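Local coordinates for Pre-mRNA-processing-splicing factor 8 (Cryptococcus gattii serotype B, PDB 6MWY), which contains an intein that probably cuts itself out of the host splicing factor and joins the flanking sequences by protein splicing, at residues A[57-62]-A[66-71]; A[91-96]-A[155-160]. All blocks are in the same frame, centred on the assembly; numbering follows the deposited sequence.

Interaction 1. Residues A[57-62]-A[66-71]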
ATOM      1  N   SER A  57      -5.124  -5.382 -16.146  1.00 66.06           N
ATOM      2  CA  SER A  57      -6.306  -5.953 -15.519  1.00 76.48           C
ATOM      3  C   SER A  57      -6.078  -6.127 -14.020  1.00 79.08           C
ATOM      4  O   SER A  57      -4.956  -6.023 -13.516  1.00 73.46           O
ATOM      5  CB  SER A  57      -6.669  -7.289 -16.167  1.00 71.71           C
ATOM      6  OG  SER A  57      -5.600  -8.212 -16.086  1.00 83.61           O
ATOM      7  N   GLU A  58      -7.163  -6.393 -13.302  1.00 65.64           N
ATOM      8  CA  GLU A  58      -7.098  -6.459 -11.852  1.00 60.01           C
ATOM      9  C   GLU A  58      -6.875  -7.889 -11.370  1.00 63.09           C
ATOM     10  O   GLU A  58      -7.087  -8.863 -12.095  1.00 80.23           O
ATOM     11  CB  GLU A  58      -8.373  -5.895 -11.227  1.00 49.54           C
ATOM     12  CG  GLU A  58      -8.632  -4.433 -11.543  1.00 63.39           C
ATOM     13  CD  GLU A  58      -9.868  -3.911 -10.844  1.00 72.81           C
ATOM     14  OE1 GLU A  58     -10.501  -4.695 -10.106  1.00 72.69           O
ATOM     15  OE2 GLU A  58     -10.208  -2.724 -11.031  1.00 81.01           O
ATOM     16  N   ILE A  59      -6.429  -7.993 -10.121  1.00 68.59           N
ATOM     17  CA  ILE A  59      -6.243  -9.278  -9.458  1.00 68.05           C
ATOM     18  C   ILE A  59      -6.366  -9.065  -7.955  1.00 67.55           C
ATOM     19  O   ILE A  59      -5.848  -8.084  -7.411  1.00 64.03           O
ATOM     20  CB  ILE A  59      -4.890  -9.914  -9.835  1.00 67.26           C
ATOM     21  CG1 ILE A  59      -4.704 -11.260  -9.130  1.00 73.32           C
ATOM     22  CG2 ILE A  59      -3.739  -8.964  -9.520  1.00 63.33           C
ATOM     23  CD1 ILE A  59      -3.420 -11.975  -9.504  1.00 55.66           C
ATOM     24  N   LEU A  60      -7.072  -9.961  -7.274  1.00 72.18           N
ATOM     25  CA  LEU A  60      -7.151  -9.874  -5.823  1.00 68.67           C
ATOM     26  C   LEU A  60      -5.803 -10.223  -5.206  1.00 71.53           C
ATOM     27  O   LEU A  60      -5.074 -11.080  -5.713  1.00 66.10           O
ATOM     28  CB  LEU A  60      -8.243 -10.803  -5.291  1.00 64.02           C
ATOM     29  CG  LEU A  60      -9.685 -10.407  -5.612  1.00 68.81           C
ATOM     30  CD1 LEU A  60     -10.661 -11.399  -4.999  1.00 67.12           C
ATOM     31  CD2 LEU A  60      -9.978  -8.998  -5.123  1.00 78.46           C
ATOM     32  N   VAL A  61      -5.466  -9.545  -4.104  1.00 57.68           N
ATOM     33  CA  VAL A  61      -4.162  -9.761  -3.483  1.00 56.81           C
ATOM     34  C   VAL A  61      -4.071 -11.173  -2.917  1.00 64.42           C
ATOM     35  O   VAL A  61      -2.996 -11.787  -2.910  1.00 64.60           O
ATOM     36  CB  VAL A  61      -3.884  -8.688  -2.409  1.00 60.03           C
ATOM     37  CG1 VAL A  61      -4.944  -8.718  -1.317  1.00 48.55           C
ATOM     38  CG2 VAL A  61      -2.495  -8.878  -1.821  1.00 60.42           C
ATOM     39  N   GLU A  62      -5.197 -11.723  -2.452  1.00 68.31           N
ATOM     40  CA  GLU A  62      -5.194 -13.097  -1.967  1.00 64.07           C
ATOM     41  C   GLU A  62      -5.030 -14.113  -3.090  1.00 72.91           C
ATOM     42  O   GLU A  62      -4.726 -15.277  -2.810  1.00 75.48           O
ATOM     43  CB  GLU A  62      -6.477 -13.384  -1.176  1.00 67.70           C
ATOM     44  CG  GLU A  62      -7.769 -13.333  -1.984  1.00 70.39           C
ATOM     45  CD  GLU A  62      -8.509 -12.010  -1.851  1.00 72.84           C
ATOM     46  OE1 GLU A  62      -7.848 -10.959  -1.717  1.00 74.96           O
ATOM     47  OE2 GLU A  62      -9.758 -12.026  -1.883  1.00 79.86           O
ATOM     48  N   GLU A  66       3.030 -17.168  -6.716  1.00 66.89           N
ATOM     49  CA  GLU A  66       4.458 -17.061  -6.979  1.00 66.16           C
ATOM     50  C   GLU A  66       4.720 -16.796  -8.457  1.00 65.23           C
ATOM     51  O   GLU A  66       4.229 -17.520  -9.327  1.00 69.34           O
ATOM     52  CB  GLU A  66       5.156 -18.349  -6.544  1.00 67.45           C
ATOM     53  CG  GLU A  66       6.640 -18.413  -6.852  1.00 76.03           C
ATOM     54  CD  GLU A  66       7.461 -17.530  -5.941  1.00 86.24           C
ATOM     55  OE1 GLU A  66       8.568 -17.118  -6.348  1.00 87.80           O
ATOM     56  OE2 GLU A  66       6.996 -17.248  -4.816  1.00 70.33           O
ATOM     57  N   GLY A  67       5.493 -15.748  -8.737  1.00 73.00           N
ATOM     58  CA  GLY A  67       5.866 -15.426 -10.098  1.00 71.24           C
ATOM     59  C   GLY A  67       4.863 -14.602 -10.873  1.00 83.57           C
ATOM     60  O   GLY A  67       5.112 -14.309 -12.050  1.00 86.63           O
ATOM     61  N   ASP A  68       3.742 -14.221 -10.261  1.00 81.18           N
ATOM     62  CA  ASP A  68       2.744 -13.421 -10.957  1.00 62.48           C
ATOM     63  C   ASP A  68       3.316 -12.062 -11.344  1.00 78.56           C
ATOM     64  O   ASP A  68       4.218 -11.529 -10.690  1.00 67.94           O
ATOM     65  CB  ASP A  68       1.497 -13.239 -10.088  1.00 62.78           C
ATOM     66  CG  ASP A  68       0.538 -14.412 -10.190  1.00 65.44           C
ATOM     67  OD1 ASP A  68       0.551 -15.102 -11.230  1.00 70.00           O
ATOM     68  OD2 ASP A  68      -0.233 -14.640  -9.233  1.00 86.30           O
ATOM     69  N   GLN A  69       2.775 -11.498 -12.422  1.00 67.51           N
ATOM     70  CA  GLN A  69       3.272 -10.253 -12.996  1.00 68.82           C
ATOM     71  C   GLN A  69       2.354  -9.108 -12.586  1.00 72.44           C
ATOM     72  O   GLN A  69       1.221  -9.005 -13.065  1.00 72.49           O
ATOM     73  CB  GLN A  69       3.375 -10.366 -14.515  1.00 75.08           C
ATOM     74  CG  GLN A  69       4.344 -11.440 -14.981  1.00 64.26           C
ATOM     75  CD  GLN A  69       5.746 -11.219 -14.451  1.00 75.58           C
ATOM     76  OE1 GLN A  69       6.411 -10.248 -14.810  1.00 80.74           O
ATOM     77  NE2 GLN A  69       6.200 -12.116 -13.581  1.00 73.28           N
ATOM     78  N   LEU A  70       2.852  -8.250 -11.703  1.00 70.11           N
ATOM     79  CA  LEU A  70       2.153  -7.047 -11.280  1.00 68.69           C
ATOM     80  C   LEU A  70       2.705  -5.834 -12.021  1.00 67.93           C
ATOM     81  O   LEU A  70       3.685  -5.915 -12.766  1.00 72.84           O
ATOM     82  CB  LEU A  70       2.280  -6.854  -9.767  1.00 54.67           C
ATOM     83  CG  LEU A  70       1.772  -7.999  -8.890  1.00 54.23           C
ATOM     84  CD1 LEU A  70       1.831  -7.605  -7.421  1.00 53.18           C
ATOM     85  CD2 LEU A  70       0.363  -8.413  -9.288  1.00 53.74           C
ATOM     86  N   LEU A  71       2.072  -4.689 -11.790  1.00 77.38           N
ATOM     87  CA  LEU A  71       2.415  -3.446 -12.466  1.00 68.28           C
ATOM     88  C   LEU A  71       3.086  -2.492 -11.490  1.00 68.17           C
ATOM     89  O   LEU A  71       2.565  -2.241 -10.399  1.00 73.57           O
ATOM     90  CB  LEU A  71       1.169  -2.793 -13.066  1.00 59.19           C
ATOM     91  CG  LEU A  71       1.411  -1.530 -13.893  1.00 73.09           C
ATOM     92  CD1 LEU A  71       2.378  -1.813 -15.029  1.00 71.74           C
ATOM     93  CD2 LEU A  71       0.093  -0.998 -14.424  1.00 63.39           C
TER

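Interaction 2. Residues A[91-96]-A[155-160]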
ATOM      1  N   TYR A  91      -4.753  -2.377  10.173  1.00 68.61           N
ATOM      2  CA  TYR A  91      -4.885  -0.930  10.228  1.00 56.21           C
ATOM      3  C   TYR A  91      -5.568  -0.431   8.964  1.00 62.76           C
ATOM      4  O   TYR A  91      -5.149  -0.764   7.847  1.00 72.92           O
ATOM      5  CB  TYR A  91      -3.520  -0.257  10.383  1.00 63.96           C
ATOM      6  CG  TYR A  91      -2.988  -0.266  11.793  1.00 56.12           C
ATOM      7  CD1 TYR A  91      -3.303   0.753  12.681  1.00 59.03           C
ATOM      8  CD2 TYR A  91      -2.169  -1.295  12.238  1.00 59.66           C
ATOM      9  CE1 TYR A  91      -2.818   0.749  13.973  1.00 50.62           C
ATOM     10  CE2 TYR A  91      -1.679  -1.308  13.528  1.00 62.40           C
ATOM     11  CZ  TYR A  91      -2.007  -0.283  14.390  1.00 56.78           C
ATOM     12  OH  TYR A  91      -1.519  -0.295  15.678  1.00 67.46           O
ATOM     13  N   ARG A  92      -6.617   0.362   9.154  1.00 63.20           N
ATOM     14  CA  ARG A  92      -7.346   1.014   8.079  1.00 62.64           C
ATOM     15  C   ARG A  92      -6.873   2.458   7.990  1.00 66.32           C
ATOM     16  O   ARG A  92      -6.952   3.204   8.976  1.00 71.00           O
ATOM     17  CB  ARG A  92      -8.851   0.945   8.336  1.00 60.96           C
ATOM     18  CG  ARG A  92      -9.723   1.711   7.354  1.00 64.34           C
ATOM     19  CD  ARG A  92     -11.196   1.450   7.647  1.00 65.07           C
ATOM     20  NE  ARG A  92     -11.483   0.018   7.680  1.00 69.03           N
ATOM     21  CZ  ARG A  92     -11.824  -0.699   6.615  1.00 76.90           C
ATOM     22  NH1 ARG A  92     -11.929  -0.116   5.428  1.00 58.62           N
ATOM     23  NH2 ARG A  92     -12.062  -1.999   6.734  1.00 81.00           N
ATOM     24  N   ILE A  93      -6.366   2.837   6.822  1.00 70.41           N
ATOM     25  CA  ILE A  93      -5.915   4.191   6.536  1.00 52.55           C
ATOM     26  C   ILE A  93      -6.980   4.841   5.665  1.00 75.61           C
ATOM     27  O   ILE A  93      -7.187   4.438   4.513  1.00 72.43           O
ATOM     28  CB  ILE A  93      -4.543   4.191   5.847  1.00 55.90           C
ATOM     29  CG1 ILE A  93      -3.524   3.450   6.714  1.00 59.93           C
ATOM     30  CG2 ILE A  93      -4.086   5.611   5.552  1.00 49.02           C
ATOM     31  CD1 ILE A  93      -2.205   3.182   6.026  1.00 77.90           C
ATOM     32  N   LYS A  94      -7.674   5.825   6.228  1.00 82.95           N
ATOM     33  CA  LYS A  94      -8.700   6.586   5.525  1.00 80.23           C
ATOM     34  C   LYS A  94      -8.045   7.781   4.846  1.00 85.87           C
ATOM     35  O   LYS A  94      -7.599   8.720   5.520  1.00 87.66           O
ATOM     36  CB  LYS A  94      -9.789   7.052   6.487  1.00 74.42           C
ATOM     37  CG  LYS A  94     -10.925   6.074   6.683  1.00 82.18           C
ATOM     38  CD  LYS A  94     -12.092   6.760   7.373  1.00 83.51           C
ATOM     39  CE  LYS A  94     -13.348   5.909   7.329  1.00 90.30           C
ATOM     40  NZ  LYS A  94     -13.177   4.646   8.093  1.00 82.44           N
ATOM     41  N   ALA A  95      -7.983   7.734   3.521  1.00 79.99           N
ATOM     42  CA  ALA A  95      -7.615   8.870   2.692  1.00 87.78           C
ATOM     43  C   ALA A  95      -8.861   9.431   2.019  1.00 97.78           C
ATOM     44  O   ALA A  95      -9.903   8.777   1.940  1.00108.38           O
ATOM     45  CB  ALA A  95      -6.580   8.465   1.640  1.00 81.13           C
ATOM     46  N   ASP A  96      -8.747  10.665   1.538  1.00 94.25           N
ATOM     47  CA  ASP A  96      -9.873  11.299   0.872  1.00105.06           C
ATOM     48  C   ASP A  96     -10.047  10.738  -0.538  1.00108.93           C
ATOM     49  O   ASP A  96      -9.108  10.223  -1.152  1.00112.48           O
ATOM     50  CB  ASP A  96      -9.688  12.817   0.831  1.00108.16           C
ATOM     51  CG  ASP A  96      -8.293  13.224   0.404  1.00113.62           C
ATOM     52  OD1 ASP A  96      -7.440  12.329   0.223  1.00115.57           O
ATOM     53  OD2 ASP A  96      -8.049  14.439   0.252  1.00106.96           O
ATOM     54  N   TYR A 155       2.279  14.329   5.562  1.00 90.65           N
ATOM     55  CA  TYR A 155       2.526  13.187   4.696  1.00 79.02           C
ATOM     56  C   TYR A 155       1.410  13.034   3.672  1.00 78.22           C
ATOM     57  O   TYR A 155       0.268  13.440   3.900  1.00 74.27           O
ATOM     58  CB  TYR A 155       2.662  11.903   5.513  1.00 82.28           C
ATOM     59  CG  TYR A 155       3.911  11.863   6.361  1.00 80.06           C
ATOM     60  CD1 TYR A 155       3.931  12.435   7.624  1.00 66.23           C
ATOM     61  CD2 TYR A 155       5.072  11.263   5.894  1.00 69.95           C
ATOM     62  CE1 TYR A 155       5.070  12.407   8.401  1.00 78.65           C
ATOM     63  CE2 TYR A 155       6.217  11.228   6.664  1.00 72.74           C
ATOM     64  CZ  TYR A 155       6.209  11.802   7.917  1.00 80.06           C
ATOM     65  OH  TYR A 155       7.348  11.772   8.689  1.00 79.61           O
ATOM     66  N   ARG A 156       1.759  12.448   2.530  1.00 82.78           N
ATOM     67  CA  ARG A 156       0.808  12.242   1.450  1.00 81.20           C
ATOM     68  C   ARG A 156       1.021  10.862   0.853  1.00 73.05           C
ATOM     69  O   ARG A 156       2.160  10.474   0.578  1.00 71.22           O
ATOM     70  CB  ARG A 156       0.964  13.298   0.345  1.00 79.67           C
ATOM     71  CG  ARG A 156       1.060  14.733   0.820  1.00 83.88           C
ATOM     72  CD  ARG A 156      -0.301  15.351   1.063  1.00 87.82           C
ATOM     73  NE  ARG A 156      -0.154  16.758   1.414  1.00 96.35           N
ATOM     74  CZ  ARG A 156       0.074  17.198   2.646  1.00 95.40           C
ATOM     75  NH1 ARG A 156       0.205  18.497   2.872  1.00 94.06           N
ATOM     76  NH2 ARG A 156       0.165  16.339   3.653  1.00 88.94           N
ATOM     77  N   LEU A 157      -0.069  10.126   0.662  1.00 70.47           N
ATOM     78  CA  LEU A 157      -0.034   9.012  -0.269  1.00 71.67           C
ATOM     79  C   LEU A 157       0.019   9.566  -1.691  1.00 60.77           C
ATOM     80  O   LEU A 157      -0.263  10.742  -1.932  1.00 79.61           O
ATOM     81  CB  LEU A 157      -1.257   8.110  -0.079  1.00 53.70           C
ATOM     82  CG  LEU A 157      -1.366   7.293   1.216  1.00 66.68           C
ATOM     83  CD1 LEU A 157      -2.823   7.063   1.599  1.00 68.23           C
ATOM     84  CD2 LEU A 157      -0.647   5.958   1.080  1.00 60.72           C
ATOM     85  N   PHE A 158       0.396   8.719  -2.644  1.00 63.55           N
ATOM     86  CA  PHE A 158       0.501   9.212  -4.009  1.00 68.40           C
ATOM     87  C   PHE A 158       0.212   8.091  -4.994  1.00 72.63           C
ATOM     88  O   PHE A 158       0.358   6.906  -4.687  1.00 69.74           O
ATOM     89  CB  PHE A 158       1.877   9.845  -4.275  1.00 73.56           C
ATOM     90  CG  PHE A 158       3.003   8.854  -4.366  1.00 73.76           C
ATOM     91  CD1 PHE A 158       3.539   8.281  -3.224  1.00 66.84           C
ATOM     92  CD2 PHE A 158       3.543   8.518  -5.595  1.00 73.78           C
ATOM     93  CE1 PHE A 158       4.581   7.376  -3.312  1.00 78.95           C
ATOM     94  CE2 PHE A 158       4.584   7.618  -5.689  1.00 64.42           C
ATOM     95  CZ  PHE A 158       5.104   7.044  -4.547  1.00 70.78           C
ATOM     96  N   ARG A 159      -0.218   8.493  -6.186  1.00 70.11           N
ATOM     97  CA  ARG A 159      -0.550   7.577  -7.263  1.00 72.56           C
ATOM     98  C   ARG A 159       0.221   7.971  -8.514  1.00 65.79           C
ATOM     99  O   ARG A 159       0.717   9.093  -8.638  1.00 92.01           O
ATOM    100  CB  ARG A 159      -2.053   7.580  -7.559  1.00 68.66           C
ATOM    101  CG  ARG A 159      -2.586   8.950  -7.907  1.00 89.01           C
ATOM    102  CD  ARG A 159      -3.687   8.872  -8.943  1.00100.59           C
ATOM    103  NE  ARG A 159      -4.901   8.264  -8.413  1.00 96.84           N
ATOM    104  CZ  ARG A 159      -5.850   8.937  -7.772  1.00106.96           C
ATOM    105  NH1 ARG A 159      -5.724  10.242  -7.577  1.00111.61           N
ATOM    106  NH2 ARG A 159      -6.924   8.306  -7.329  1.00107.18           N
ATOM    107  N   SER A 160       0.311   7.030  -9.448  1.00 69.98           N
ATOM    108  CA  SER A 160       0.995   7.246 -10.713  1.00 80.19           C
ATOM    109  C   SER A 160      -0.034   7.472 -11.813  1.00 82.97           C
ATOM    110  O   SER A 160      -0.982   6.693 -11.955  1.00 90.42           O
ATOM    111  CB  SER A 160       1.891   6.056 -11.059  1.00 87.36           C
ATOM    112  OG  SER A 160       2.653   6.319 -12.223  1.00 91.59           O
TER

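Interaction 1. Residues A[57-62]-A[66-71]
I59 reaches from strand 58-60 toward strand 69-71 and meets L70, an apolar contact between two different sheets of the Hint (hedgehog/intein) fold. Strand 58-60 pairs with 50-52 in a two-stranded hairpin, while 69-71 is an edge strand of the four-stranded sheet; between the two segments only side chains meet, although a backbone hydrogen bond joins Q69 to A54 in the hairpin loop. The CA atoms of I59 and L70 stand 8.9 Å apart. On the buried side, the CG2 branch of I59 comes to 4.1 Å from CD2 of L70, the two side chains running at about a right angle to each other. L70 also rests on F195 of strand 190-197, which V61 touches as well. The other branch of I59 runs fully extended, with CG1 anti to the backbone N (chi1 180°), and carries CD1 to the D68 side of the contact. There it passes D68 at a slant, CD1 4.2 Å from OD2, a methyl-to-carboxylate touch of little strength. That same oxygen is held by the backbone N of Q65, which ties the carboxylate to the turn before the strand. This end is the open one: D68 is partly exposed and E66 is exposed, whereas I59 and L70 are buried. Q69 folds back on this turn, its NE2 also bonded to T79 OG1, and NE2 donates to G67 O at 2.9 Å, the oxygen close to the amide plane but the nitrogen 40° out of the carbonyl plane.

Interaction 2. Residues A[91-96]-A[155-160]
Two strands of the six-stranded antiparallel sheet, flanking strand 176-185 and not paired with each other, touch here through side chains: L157, from strand 155-159, presents its CD1 methyl to A95 and I93 on strand 91-95. CD1 sits 4.0 Å from A95 CB and 4.4 Å from I93 CG2, so one leucine branch touches both residues. With CG anti to the carbonyl carbon (chi1 -68°), the leucine sends CD1 toward strand 91-95. The CA atoms of A95 and L157 are 8.1 Å apart, and small A95 meets the leucine with nothing but its CB. Within this Hint domain the three residues form part of a buried apolar patch, with L111 against L157 and L109 and I183 against I93. Next to L157, R156 is anchored by its guanidinium group: NH1 makes a salt bridge with E114, and NH2 is bonded to Q153 O as well as to the carbonyl of the preceding residue. That last bond, R156 NH2 to Y155 O, is 2.9 Å long; the oxygen lies in the guanidinium plane, whereas the nitrogen stands 65° out of the carbonyl plane. The Y155 ring packs edge-to-face with F144.

In the fold
Interactions 1 and 2 follow one another along the chain and lie on opposite sides of its centre, the centre of interaction 1 about 14 Å from it and that of interaction 2 about 8 Å. Their own centres are about 21 Å apart, with about 8 Å between nearest atoms, so they do not touch. Strand 77-88 carries the chain from 66-71 toward 91-96, leaving the four-stranded sheet for the six-stranded one. A second tie is polar: S160 OG, at the end of 155-160, hydrogen-bonds P73 O, just past the end of 66-71. Neither contact is known to take part in splicing.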